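5-oxoprolinase subunit A (Thermus thermophilus, PDB 2DFA) probably cleaves 5-oxoproline to L-glutamate at the expense of ATP, working in a complex with its partner subunits PxpB and PxpC. Local coordinates at residues A[18-30]-A[227-239]. Residues are numbered along the deposited sequence; the frame is centred on the assembly and turned at random. Where two conformers were deposited one is given.
Sequences YGHDREIFPLVSS and PNAPEVARAVREA
Leu27 and Ile24 drive their terminal methyls against the first turns of helix 229-241, and here the packing is tightest. Leu27 CD1 lies 3.5 Å from Ala233 CB and equally close to the carbonyl oxygen of Pro230. Ile24 CD1 reaches the same Ala233 CB at 3.9 Å and sits 3.7 Å from Pro230 CA; with CG1 anti to its own carbonyl carbon (chi1 -68°), the chi2 turn of -71° swings CD1 to the helix. Toward solvent the fit slackens: Pro230 CG lies 3.9 Å from Glu23 CB, and the bent side chain of the exposed Arg234 approaches with NH1, 4.1 Å from Leu27 CD2. At the far end Arg237, extended from CG to NE, lays CD alongside Leu27 O and gives it a weak, bent hydrogen bond from NH1 (2.8 Å, 123°). Losing the guanidinium to an alanine here would probably leave Leu27 O without this donor and uncover the backbone beside it. Ile24 and Val28 rest on Ala7 of strand 2-9, while Val236 packs on helix 189-201. Thus the short helix after the first strand meets the last helix outside a parallel-stranded beta/alpha barrel-like fold, as in the LamB/YcsF family.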
# COMPACT_ATOMS: atom_id res chain seq x y z
N TYR A 18 14.78 9.71 -3.59
CA TYR A 18 15.12 10.08 -2.22
C TYR A 18 16.62 9.91 -1.93
O TYR A 18 17.25 8.95 -2.38
CB TYR A 18 14.33 9.23 -1.22
CG TYR A 18 14.40 9.74 0.20
CD1 TYR A 18 13.48 10.69 0.66
CD2 TYR A 18 15.39 9.30 1.08
CE1 TYR A 18 13.55 11.18 1.97
CE2 TYR A 18 15.46 9.78 2.39
CZ TYR A 18 14.54 10.73 2.82
OH TYR A 18 14.61 11.21 4.10
N GLY A 19 17.18 10.85 -1.18
CA GLY A 19 18.59 10.78 -0.82
C GLY A 19 19.56 11.25 -1.89
O GLY A 19 19.16 11.90 -2.86
N HIS A 20 20.83 10.92 -1.71
CA HIS A 20 21.88 11.29 -2.66
C HIS A 20 22.82 10.11 -2.85
O HIS A 20 24.04 10.24 -2.71
CB HIS A 20 22.69 12.48 -2.12
CG HIS A 20 21.86 13.67 -1.74
ND1 HIS A 20 21.24 13.78 -0.52
CD2 HIS A 20 21.52 14.78 -2.44
CE1 HIS A 20 20.57 14.92 -0.47
NE2 HIS A 20 20.72 15.54 -1.62
N ASP A 21 22.24 8.95 -3.18
CA ASP A 21 23.03 7.74 -3.38
C ASP A 21 24.24 7.95 -4.30
O ASP A 21 25.34 7.48 -4.00
CB ASP A 21 22.15 6.62 -3.95
CG ASP A 21 21.05 6.18 -2.98
OD1 ASP A 21 20.92 6.75 -1.88
OD2 ASP A 21 20.30 5.24 -3.34
N ARG A 22 24.03 8.65 -5.40
CA ARG A 22 25.11 8.91 -6.36
C ARG A 22 26.30 9.63 -5.73
O ARG A 22 27.45 9.34 -6.06
CB ARG A 22 24.58 9.73 -7.53
CG ARG A 22 23.48 9.05 -8.33
CD ARG A 22 22.54 10.09 -8.91
NE ARG A 22 21.94 10.90 -7.86
CZ ARG A 22 21.11 11.92 -8.07
NH1 ARG A 22 20.77 12.26 -9.31
NH2 ARG A 22 20.61 12.60 -7.04
N GLU A 23 26.03 10.56 -4.83
CA GLU A 23 27.08 11.32 -4.17
C GLU A 23 27.68 10.59 -2.97
O GLU A 23 28.87 10.75 -2.67
CB GLU A 23 26.54 12.67 -3.72
CG GLU A 23 26.04 13.57 -4.84
CD GLU A 23 24.85 12.99 -5.59
OE1 GLU A 23 23.84 12.65 -4.93
OE2 GLU A 23 24.92 12.88 -6.83
N ILE A 24 26.87 9.79 -2.29
CA ILE A 24 27.31 9.07 -1.10
C ILE A 24 28.09 7.78 -1.35
O ILE A 24 29.06 7.50 -0.66
CB ILE A 24 26.11 8.76 -0.17
CG1 ILE A 24 25.55 10.05 0.42
CG2 ILE A 24 26.54 7.81 0.94
CD1 ILE A 24 26.45 10.71 1.45
N PHE A 25 27.65 6.98 -2.32
CA PHE A 25 28.32 5.70 -2.59
C PHE A 25 29.83 5.75 -2.81
O PHE A 25 30.55 4.87 -2.37
CB PHE A 25 27.65 5.01 -3.79
CG PHE A 25 26.41 4.24 -3.42
CD1 PHE A 25 25.41 4.84 -2.67
CD2 PHE A 25 26.24 2.93 -3.85
CE1 PHE A 25 24.25 4.13 -2.34
CE2 PHE A 25 25.08 2.22 -3.53
CZ PHE A 25 24.09 2.82 -2.78
N PRO A 26 30.32 6.78 -3.51
CA PRO A 26 31.77 6.84 -3.72
C PRO A 26 32.56 7.19 -2.45
O PRO A 26 33.79 7.16 -2.45
CB PRO A 26 31.92 7.89 -4.82
CG PRO A 26 30.80 8.83 -4.51
CD PRO A 26 29.65 7.89 -4.21
N LEU A 27 31.85 7.50 -1.38
CA LEU A 27 32.48 7.88 -0.12
C LEU A 27 32.43 6.82 0.99
O LEU A 27 33.27 6.81 1.88
CB LEU A 27 31.84 9.17 0.41
CG LEU A 27 31.74 10.35 -0.55
CD1 LEU A 27 30.91 11.45 0.09
CD2 LEU A 27 33.13 10.85 -0.92
N VAL A 28 31.44 5.93 0.93
CA VAL A 28 31.29 4.92 1.97
C VAL A 28 31.80 3.54 1.57
O VAL A 28 31.99 3.27 0.39
CB VAL A 28 29.81 4.80 2.40
CG1 VAL A 28 29.29 6.15 2.87
CG2 VAL A 28 28.97 4.29 1.25
N SER A 29 32.01 2.68 2.56
CA SER A 29 32.47 1.33 2.27
C SER A 29 31.31 0.33 2.35
O SER A 29 31.39 -0.75 1.79
CB SER A 29 33.60 0.90 3.21
OG SER A 29 33.23 1.02 4.58
N SER A 30 30.24 0.70 3.05
CA SER A 30 29.06 -0.17 3.16
C SER A 30 27.79 0.67 3.09
O SER A 30 27.80 1.84 3.46
CB SER A 30 29.07 -0.98 4.48
OG SER A 30 30.09 -1.97 4.50
N PRO A 227 20.47 15.71 3.75
CA PRO A 227 20.68 17.12 3.42
C PRO A 227 22.07 17.38 2.83
O PRO A 227 22.26 17.30 1.61
CB PRO A 227 20.48 17.82 4.76
CG PRO A 227 20.98 16.80 5.74
CD PRO A 227 20.37 15.52 5.21
N ASN A 228 23.03 17.71 3.69
CA ASN A 228 24.39 17.97 3.26
C ASN A 228 25.24 16.76 3.60
O ASN A 228 26.46 16.86 3.75
CB ASN A 228 24.95 19.21 3.97
CG ASN A 228 25.14 18.99 5.45
OD1 ASN A 228 24.19 18.68 6.17
ND2 ASN A 228 26.37 19.15 5.92
N ALA A 229 24.58 15.61 3.73
CA ALA A 229 25.25 14.36 4.05
C ALA A 229 26.51 14.14 3.21
O ALA A 229 27.54 13.71 3.72
CB ALA A 229 24.29 13.19 3.86
N PRO A 230 26.44 14.42 1.89
CA PRO A 230 27.62 14.23 1.06
C PRO A 230 28.83 15.00 1.59
O PRO A 230 29.94 14.48 1.61
CB PRO A 230 27.16 14.74 -0.31
CG PRO A 230 25.71 14.36 -0.32
CD PRO A 230 25.27 14.78 1.07
N GLU A 231 28.60 16.24 2.02
CA GLU A 231 29.67 17.07 2.56
C GLU A 231 30.28 16.45 3.81
O GLU A 231 31.50 16.38 3.95
CB GLU A 231 29.15 18.47 2.89
CG GLU A 231 28.99 19.38 1.68
CD GLU A 231 28.36 20.71 2.04
OE1 GLU A 231 28.91 21.42 2.92
OE2 GLU A 231 27.32 21.06 1.43
N VAL A 232 29.42 16.00 4.72
CA VAL A 232 29.87 15.38 5.96
C VAL A 232 30.64 14.11 5.64
O VAL A 232 31.75 13.90 6.14
CB VAL A 232 28.69 15.03 6.89
CG1 VAL A 232 29.21 14.43 8.18
CG2 VAL A 232 27.86 16.27 7.17
N ALA A 233 30.05 13.26 4.80
CA ALA A 233 30.69 12.01 4.41
C ALA A 233 32.05 12.28 3.78
O ALA A 233 33.03 11.58 4.05
CB ALA A 233 29.79 11.25 3.44
N ARG A 234 32.09 13.30 2.93
CA ARG A 234 33.33 13.67 2.25
C ARG A 234 34.37 14.05 3.30
O ARG A 234 35.47 13.49 3.34
CB ARG A 234 33.08 14.86 1.32
CG ARG A 234 34.20 15.14 0.34
CD ARG A 234 33.93 16.43 -0.43
NE ARG A 234 32.56 16.48 -0.93
CZ ARG A 234 32.07 15.66 -1.86
NH1 ARG A 234 32.84 14.72 -2.39
NH2 ARG A 234 30.80 15.78 -2.24
N ALA A 235 34.01 15.01 4.14
CA ALA A 235 34.90 15.49 5.19
C ALA A 235 35.41 14.35 6.06
O ALA A 235 36.61 14.28 6.36
CB ALA A 235 34.17 16.52 6.06
N VAL A 236 34.52 13.45 6.46
CA VAL A 236 34.90 12.33 7.30
C VAL A 236 35.86 11.35 6.63
O VAL A 236 36.88 10.98 7.22
CB VAL A 236 33.66 11.54 7.79
CG1 VAL A 236 34.10 10.33 8.60
CG2 VAL A 236 32.78 12.44 8.63
N ARG A 237 35.56 10.94 5.41
CA ARG A 237 36.42 10.00 4.70
C ARG A 237 37.81 10.58 4.48
O ARG A 237 38.82 9.88 4.66
CB ARG A 237 35.81 9.62 3.35
CG ARG A 237 36.55 8.48 2.66
CD ARG A 237 36.05 8.25 1.24
NE ARG A 237 36.74 7.13 0.60
CZ ARG A 237 36.58 5.85 0.94
NH1 ARG A 237 35.74 5.52 1.92
NH2 ARG A 237 37.26 4.90 0.31
N GLU A 238 37.88 11.84 4.08
CA GLU A 238 39.16 12.49 3.83
C GLU A 238 40.00 12.60 5.10
O GLU A 238 41.20 12.34 5.08
CB GLU A 238 38.93 13.88 3.22
CG GLU A 238 38.28 13.82 1.84
CD GLU A 238 38.13 15.18 1.19
OE1 GLU A 238 37.40 16.04 1.73
OE2 GLU A 238 38.75 15.40 0.12
N ALA A 239 39.36 12.99 6.20
CA ALA A 239 40.07 13.12 7.47
C ALA A 239 40.68 11.78 7.86
O ALA A 239 41.79 11.72 8.38
CB ALA A 239 39.12 13.60 8.55